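Integron cassette protein Vpc_cass2 (Vibrio paracholerae, PDB 3JRT) is of unknown function but forms an all-helical dimer encoded by a mobile gene cassette of an integron. Local coordinates at residues K122-N125 with H126-H130; K136-K139 with P140-Q144; I70-L73 with C74-I78. One frame throughout, in Å; residues are numbered along the deposited sequence.

Overall arrangement
All three contacts are local, each within one continuous piece of backbone, yet they meet around two rings, those of His-126 and Tyr-76. Contacts 1 and 2, with centres about 10 Å apart, follow each other in the chain; His-126 ND1 of the first lies 3.1 Å from Leu-138 N of the second. Contact 3, earlier in the sequence, is centred about 12 Å from contact 1 and 14 Å from contact 2. Its Tyr-76 OH reaches both, at 3.2 Å from His-126 CD2 and 3.8 Å from Val-143 CG2. Each contact also touches the second subunit, so the same short segments serve fold and dimer. No functional site is established for the protein.

Contact 1 of 3, residues K122-N125 with H126-H130; sequences KLRN and HCVAH
Arg-124, whose CD lies 4.1 Å from Val-128 CG2, turns an edge of its guanidinium to the neighbouring amide of Asn-125, with Asn-125 CG lying in the guanidinium plane. The grip is side-on: NE and NH2 both donate to Asn-125 OD1, at 3.0 Å and 3.1 Å respectively, and approach it from the same face of the amide. The NE lies 37° out of the carbonyl plane, so it does not follow a lone pair. Bends at chi2 and chi3 of the arginine bring NE and NH2 round to the Asn-125 amide. On another side of the helix, CG of His-126 stands anti to the backbone N (chi1 159°), and the imidazole meets the Tyr-137 ring with planes at about 60°. Beneath these groups the helix ends: Cys-127 N bonds Leu-123 O at 3.0 Å, whereas the bond from Ala-129 N to Asn-125 O is weak. The spacing of Arg-124 and His-130 recalls the R-x(4-6)-H signature of HEPN domains, although no activity is established here. Leu-123 faces helix 140-151, Cys-127 and His-126 touch Tyr-76 of helix 64-91, and Val-128 packs on Val-128 of the second subunit.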
loop_
_atom_site.group_PDB
_atom_site.type_symbol
_atom_site.label_atom_id
_atom_site.label_comp_id
_atom_site.label_asym_id
_atom_site.label_seq_id
_atom_site.Cartn_x
_atom_site.Cartn_y
_atom_site.Cartn_z
ATOM N N LYS A 122 -0.370 11.438 -8.946
ATOM C CA LYS A 122 -0.177 12.330 -7.803
ATOM C C LYS A 122 -0.268 11.573 -6.481
ATOM O O LYS A 122 0.568 11.744 -5.602
ATOM C CB LYS A 122 -1.203 13.461 -7.808
ATOM C CG LYS A 122 -1.096 14.423 -8.966
ATOM C CD LYS A 122 -1.928 15.697 -8.689
ATOM C CE LYS A 122 -2.195 16.470 -9.963
ATOM N NZ LYS A 122 -2.967 17.741 -9.723
ATOM N N LEU A 123 -1.292 10.742 -6.336
ATOM C CA LEU A 123 -1.444 9.952 -5.117
ATOM C C LEU A 123 -0.313 8.934 -4.954
ATOM O O LEU A 123 0.270 8.803 -3.873
ATOM C CB LEU A 123 -2.828 9.279 -5.073
ATOM C CG LEU A 123 -3.975 10.275 -4.824
ATOM C CD1 LEU A 123 -5.320 9.784 -5.354
ATOM C CD2 LEU A 123 -4.081 10.581 -3.343
ATOM N N ARG A 124 0.008 8.222 -6.028
ATOM C CA ARG A 124 1.109 7.266 -5.988
ATOM C C ARG A 124 2.382 7.939 -5.475
ATOM O O ARG A 124 3.022 7.485 -4.503
ATOM C CB ARG A 124 1.350 6.669 -7.378
ATOM C CG ARG A 124 2.210 5.378 -7.379
ATOM C CD ARG A 124 3.687 5.686 -7.208
ATOM N NE ARG A 124 4.169 6.607 -8.238
ATOM C CZ ARG A 124 4.562 6.229 -9.453
ATOM N NH1 ARG A 124 4.525 4.945 -9.798
ATOM N NH2 ARG A 124 4.986 7.129 -10.333
ATOM N N ASN A 125 2.739 9.033 -6.135
ATOM C CA ASN A 125 3.953 9.773 -5.818
ATOM C C ASN A 125 4.053 10.199 -4.362
ATOM O O ASN A 125 5.106 10.062 -3.737
ATOM C CB ASN A 125 4.087 10.976 -6.742
ATOM C CG ASN A 125 4.498 10.573 -8.137
ATOM O OD1 ASN A 125 4.981 9.458 -8.342
ATOM N ND2 ASN A 125 4.316 11.475 -9.108
ATOM N N HIS A 126 2.952 10.705 -3.821
ATOM C CA HIS A 126 2.936 11.131 -2.434
ATOM C C HIS A 126 3.146 9.948 -1.517
ATOM O O HIS A 126 3.981 9.981 -0.611
ATOM C CB HIS A 126 1.605 11.785 -2.105
ATOM C CG HIS A 126 1.285 11.801 -0.643
ATOM N ND1 HIS A 126 1.892 12.664 0.242
ATOM C CD2 HIS A 126 0.405 11.071 0.083
ATOM C CE1 HIS A 126 1.405 12.461 1.455
ATOM N NE2 HIS A 126 0.493 11.509 1.383
ATOM N N CYS A 127 2.377 8.896 -1.772
ATOM C CA CYS A 127 2.337 7.713 -0.923
ATOM C C CYS A 127 3.687 7.023 -0.857
ATOM O O CYS A 127 4.047 6.431 0.140
ATOM C CB CYS A 127 1.326 6.707 -1.476
ATOM S SG CYS A 127 1.588 5.065 -0.814
ATOM N N VAL A 128 4.421 7.102 -1.949
ATOM C CA VAL A 128 5.655 6.366 -2.109
ATOM C C VAL A 128 6.897 7.221 -1.804
ATOM O O VAL A 128 7.955 6.696 -1.506
ATOM C CB VAL A 128 5.709 5.852 -3.553
ATOM C CG1 VAL A 128 7.100 5.944 -4.123
ATOM C CG2 VAL A 128 5.131 4.455 -3.630
ATOM N N ALA A 129 6.763 8.542 -1.868
ATOM C CA ALA A 129 7.918 9.425 -1.705
ATOM C C ALA A 129 8.623 9.264 -0.360
ATOM O O ALA A 129 8.037 8.826 0.625
ATOM C CB ALA A 129 7.523 10.882 -1.923
ATOM N N HIS A 130 9.897 9.627 -0.342
ATOM C CA HIS A 130 10.689 9.626 0.870
ATOM C C HIS A 130 10.241 10.824 1.686
ATOM O O HIS A 130 9.849 11.833 1.113
ATOM C CB HIS A 130 12.162 9.745 0.493
ATOM C CG HIS A 130 13.096 9.725 1.663
ATOM N ND1 HIS A 130 13.213 10.781 2.542
ATOM C CD2 HIS A 130 13.977 8.785 2.082
ATOM C CE1 HIS A 130 14.116 10.487 3.462
ATOM N NE2 HIS A 130 14.597 9.284 3.204
#

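Contact 2 of 3, residues K136-K139 with P140-Q144; sequences KYLK and PAEVQ
Extended at Lys-139, the N-cap residue, the backbone turns helical from Pro-140 onward, and the first turn closes with a bond of 2.8 Å from Val-143 N to Lys-139 O. The side chain of Glu-142 then comes back to the start of the helix. Its CG stands anti to the carbonyl carbon (chi1 -60°) and the chain runs extended beyond it, which carries OE2 to 2.9 Å from Lys-139 N. This N-H is met through the anti lone pair of the carboxylate, at an N-H...O angle of 158°. The aliphatic base of Lys-139 runs obliquely across the glutamate, its CB 3.5 Å from OE2, while NZ remains 6.1 Å from that oxygen, an opposite charge nearby but not in contact. Deeper in, Leu-138 CB rests 3.7 Å from Val-143 CG2, and both residues also touch His-126 of helix 118-128. Tyr-137 directs its hydroxyl to Glu-33 of the second subunit, to which it is hydrogen-bonded. The glutamate-to-N-cap bond is one half of a capping box, and the leucine-valine pair, on the residues just before the cap and four after it, is a hydrophobic staple; together they mark the start of helix 140-151.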
loop_
_atom_site.group_PDB
_atom_site.type_symbol
_atom_site.label_atom_id
_atom_site.label_comp_id
_atom_site.label_asym_id
_atom_site.label_seq_id
_atom_site.Cartn_x
_atom_site.Cartn_y
_atom_site.Cartn_z
ATOM N N LYS A 136 6.705 16.070 -3.844
ATOM C CA LYS A 136 5.564 15.224 -4.195
ATOM C C LYS A 136 4.511 15.184 -3.089
ATOM O O LYS A 136 3.482 14.529 -3.224
ATOM C CB LYS A 136 6.035 13.791 -4.427
ATOM C CG LYS A 136 7.307 13.640 -5.231
ATOM C CD LYS A 136 7.763 12.191 -5.194
ATOM C CE LYS A 136 8.844 11.898 -6.219
ATOM N NZ LYS A 136 9.091 10.427 -6.318
ATOM N N TYR A 137 4.780 15.871 -1.988
ATOM C CA TYR A 137 3.966 15.744 -0.789
ATOM C C TYR A 137 2.574 16.358 -0.934
ATOM O O TYR A 137 2.431 17.510 -1.338
ATOM C CB TYR A 137 4.702 16.391 0.382
ATOM C CG TYR A 137 4.019 16.255 1.721
ATOM C CD1 TYR A 137 4.051 15.051 2.416
ATOM C CD2 TYR A 137 3.360 17.337 2.305
ATOM C CE1 TYR A 137 3.441 14.920 3.652
ATOM C CE2 TYR A 137 2.750 17.217 3.541
ATOM C CZ TYR A 137 2.792 16.002 4.210
ATOM O OH TYR A 137 2.185 15.861 5.439
ATOM N N LEU A 138 1.547 15.588 -0.597
ATOM C CA LEU A 138 0.199 16.143 -0.502
ATOM C C LEU A 138 -0.234 16.244 0.956
ATOM O O LEU A 138 -0.183 15.266 1.690
ATOM C CB LEU A 138 -0.813 15.279 -1.265
ATOM C CG LEU A 138 -0.570 15.046 -2.755
ATOM C CD1 LEU A 138 -1.459 13.917 -3.250
ATOM C CD2 LEU A 138 -0.814 16.321 -3.546
ATOM N N LYS A 139 -0.677 17.418 1.377
ATOM C CA LYS A 139 -1.283 17.533 2.695
ATOM C C LYS A 139 -2.520 16.653 2.754
ATOM O O LYS A 139 -3.069 16.286 1.719
ATOM C CB LYS A 139 -1.658 18.981 2.996
ATOM C CG LYS A 139 -0.466 19.923 3.105
ATOM C CD LYS A 139 -0.913 21.347 3.449
ATOM C CE LYS A 139 0.290 22.264 3.657
ATOM N NZ LYS A 139 -0.086 23.697 3.889
ATOM N N PRO A 140 -2.961 16.308 3.968
ATOM C CA PRO A 140 -4.147 15.467 4.168
ATOM C C PRO A 140 -5.392 15.941 3.415
ATOM O O PRO A 140 -6.045 15.100 2.796
ATOM C CB PRO A 140 -4.359 15.535 5.680
ATOM C CG PRO A 140 -2.977 15.678 6.217
ATOM C CD PRO A 140 -2.272 16.582 5.239
ATOM N N ALA A 141 -5.713 17.238 3.456
ATOM C CA ALA A 141 -6.881 17.751 2.748
ATOM C C ALA A 141 -6.681 17.601 1.244
ATOM O O ALA A 141 -7.617 17.294 0.510
ATOM C CB ALA A 141 -7.163 19.224 3.125
ATOM N N GLU A 142 -5.448 17.797 0.794
ATOM C CA GLU A 142 -5.096 17.561 -0.603
ATOM C C GLU A 142 -5.231 16.092 -1.021
ATOM O O GLU A 142 -5.716 15.800 -2.108
ATOM C CB GLU A 142 -3.684 18.058 -0.883
ATOM C CG GLU A 142 -3.514 19.545 -0.612
ATOM C CD GLU A 142 -2.146 20.050 -1.006
ATOM O OE1 GLU A 142 -2.082 20.922 -1.885
ATOM O OE2 GLU A 142 -1.134 19.565 -0.461
ATOM N N VAL A 143 -4.804 15.165 -0.170
ATOM C CA VAL A 143 -5.020 13.758 -0.463
ATOM C C VAL A 143 -6.507 13.470 -0.658
ATOM O O VAL A 143 -6.900 12.792 -1.614
ATOM C CB VAL A 143 -4.448 12.834 0.637
ATOM C CG1 VAL A 143 -5.057 11.407 0.518
ATOM C CG2 VAL A 143 -2.936 12.789 0.542
ATOM N N GLN A 144 -7.327 13.980 0.257
ATOM C CA GLN A 144 -8.779 13.856 0.150
ATOM C C GLN A 144 -9.334 14.409 -1.169
ATOM O O GLN A 144 -10.156 13.766 -1.820
ATOM C CB GLN A 144 -9.462 14.514 1.360
ATOM C CG GLN A 144 -9.136 13.792 2.677
ATOM C CD GLN A 144 -9.279 12.261 2.548
ATOM O OE1 GLN A 144 -10.278 11.771 2.016
ATOM N NE2 GLN A 144 -8.281 11.508 3.038
#

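Contact 3 of 3, residues I70-L73 with C74-I78; sequences IWRL and CVYSI
Arg-72 and Tyr-76, one helical turn apart, lie side by side and point the same way, the arginine chain running alongside the phenol. Arg-72 CB sits over one face of the ring, 4.0 Å from CE2, and farther out CD comes to 3.8 Å from the Tyr-76 OH. Both side chains leave the helix with CG anti to the carbonyl carbon, which gives them their shared direction. A bend at chi3 (-59°) then turns the guanidinium aside: its plane stands 50° from that of the ring, so the two groups do not stack, and CB, not the charged group, lies over the ring, while CD reaches the hydroxyl end. The charged end goes instead to Asp-41 of the second subunit, in a salt bridge from NH2. Trp-71 and Val-75, one residue earlier, form a second i to i+4 pair. The indole meets the valine obliquely, CE3 lying 4.3 Å from CG2, and its NE1 is hydrogen-bonded to Glu-53. Val-75 sits close over the backbone here, with CG2 only 3.2 Å from Trp-71 O. Both pairs are spaced by the regular helical bonds, among them Tyr-76 N to Arg-72 O at 2.8 Å. Cys-74 turns to Val-48 of helix 27-53, while Leu-73 packs on Ser-77 of the second subunit and Ser-77 on its Leu-73, a reciprocity expected near a twofold axis. Such i to i+4 pairing is the ordinary side-chain spacing of an alpha-helix, here helix 64-91, whose faces are shared between helices of its own chain and the dimer partner.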
loop_
_atom_site.group_PDB
_atom_site.type_symbol
_atom_site.label_atom_id
_atom_site.label_comp_id
_atom_site.label_asym_id
_atom_site.label_seq_id
_atom_site.Cartn_x
_atom_site.Cartn_y
_atom_site.Cartn_z
ATOM N N ILE A 70 -8.914 3.315 5.885
ATOM C CA ILE A 70 -9.251 2.206 5.002
ATOM C C ILE A 70 -9.175 2.627 3.538
ATOM O O ILE A 70 -8.621 1.912 2.700
ATOM C CB ILE A 70 -10.655 1.636 5.315
ATOM C CG1 ILE A 70 -10.660 1.004 6.699
ATOM C CG2 ILE A 70 -11.054 0.580 4.293
ATOM C CD1 ILE A 70 -12.065 0.756 7.263
ATOM N N TRP A 71 -9.757 3.786 3.233
ATOM C CA TRP A 71 -9.700 4.329 1.885
ATOM C C TRP A 71 -8.265 4.568 1.434
ATOM O O TRP A 71 -7.912 4.251 0.299
ATOM C CB TRP A 71 -10.567 5.611 1.739
ATOM C CG TRP A 71 -12.012 5.259 1.593
ATOM C CD1 TRP A 71 -12.848 4.798 2.565
ATOM C CD2 TRP A 71 -12.773 5.274 0.384
ATOM N NE1 TRP A 71 -14.093 4.541 2.038
ATOM C CE2 TRP A 71 -14.074 4.830 0.702
ATOM C CE3 TRP A 71 -12.481 5.618 -0.938
ATOM C CZ2 TRP A 71 -15.089 4.742 -0.252
ATOM C CZ3 TRP A 71 -13.479 5.503 -1.889
ATOM C CH2 TRP A 71 -14.774 5.083 -1.536
ATOM N N ARG A 72 -7.431 5.142 2.293
ATOM C CA ARG A 72 -6.035 5.326 1.873
ATOM C C ARG A 72 -5.358 3.971 1.642
ATOM O O ARG A 72 -4.681 3.781 0.629
ATOM C CB ARG A 72 -5.233 6.183 2.854
ATOM C CG ARG A 72 -5.744 7.621 3.003
ATOM C CD ARG A 72 -4.693 8.497 3.669
ATOM N NE ARG A 72 -4.305 8.014 4.994
ATOM C CZ ARG A 72 -4.935 8.351 6.119
ATOM N NH1 ARG A 72 -5.987 9.163 6.087
ATOM N NH2 ARG A 72 -4.515 7.877 7.282
ATOM N N LEU A 73 -5.553 3.032 2.569
ATOM C CA LEU A 73 -4.961 1.707 2.405
ATOM C C LEU A 73 -5.252 1.167 1.016
ATOM O O LEU A 73 -4.345 0.735 0.317
ATOM C CB LEU A 73 -5.469 0.713 3.469
ATOM C CG LEU A 73 -5.017 -0.748 3.286
ATOM C CD1 LEU A 73 -3.501 -0.844 3.426
ATOM C CD2 LEU A 73 -5.669 -1.677 4.300
ATOM N N CYS A 74 -6.525 1.180 0.620
ATOM C CA CYS A 74 -6.916 0.546 -0.638
ATOM C C CYS A 74 -6.583 1.404 -1.855
ATOM O O CYS A 74 -6.072 0.923 -2.878
ATOM C CB CYS A 74 -8.397 0.167 -0.614
ATOM S SG CYS A 74 -8.792 -1.024 0.705
ATOM N N VAL A 75 -6.840 2.692 -1.737
ATOM C CA VAL A 75 -6.533 3.589 -2.830
ATOM C C VAL A 75 -5.023 3.641 -3.156
ATOM O O VAL A 75 -4.638 3.584 -4.326
ATOM C CB VAL A 75 -7.119 4.981 -2.549
ATOM C CG1 VAL A 75 -6.478 6.058 -3.441
ATOM C CG2 VAL A 75 -8.648 4.925 -2.692
ATOM N N TYR A 76 -4.172 3.757 -2.141
ATOM C CA TYR A 76 -2.730 3.749 -2.392
ATOM C C TYR A 76 -2.315 2.493 -3.166
ATOM O O TYR A 76 -1.498 2.536 -4.085
ATOM C CB TYR A 76 -1.938 3.863 -1.085
ATOM C CG TYR A 76 -1.951 5.270 -0.501
ATOM C CD1 TYR A 76 -2.297 6.350 -1.281
ATOM C CD2 TYR A 76 -1.595 5.510 0.828
ATOM C CE1 TYR A 76 -2.308 7.642 -0.770
ATOM C CE2 TYR A 76 -1.611 6.799 1.359
ATOM C CZ TYR A 76 -1.971 7.860 0.542
ATOM O OH TYR A 76 -1.980 9.145 1.017
ATOM N N SER A 77 -2.908 1.366 -2.818
ATOM C CA SER A 77 -2.520 0.140 -3.468
ATOM C C SER A 77 -2.991 0.183 -4.936
ATOM O O SER A 77 -2.243 -0.145 -5.862
ATOM C CB SER A 77 -3.109 -1.063 -2.720
ATOM O OG SER A 77 -2.776 -2.262 -3.388
ATOM N N ILE A 78 -4.242 0.567 -5.143
ATOM C CA ILE A 78 -4.753 0.762 -6.506
ATOM C C ILE A 78 -3.872 1.709 -7.340
ATOM O O ILE A 78 -3.525 1.394 -8.474
ATOM C CB ILE A 78 -6.201 1.261 -6.472
ATOM C CG1 ILE A 78 -7.113 0.134 -5.962
ATOM C CG2 ILE A 78 -6.636 1.802 -7.845
ATOM C CD1 ILE A 78 -8.502 0.628 -5.567
#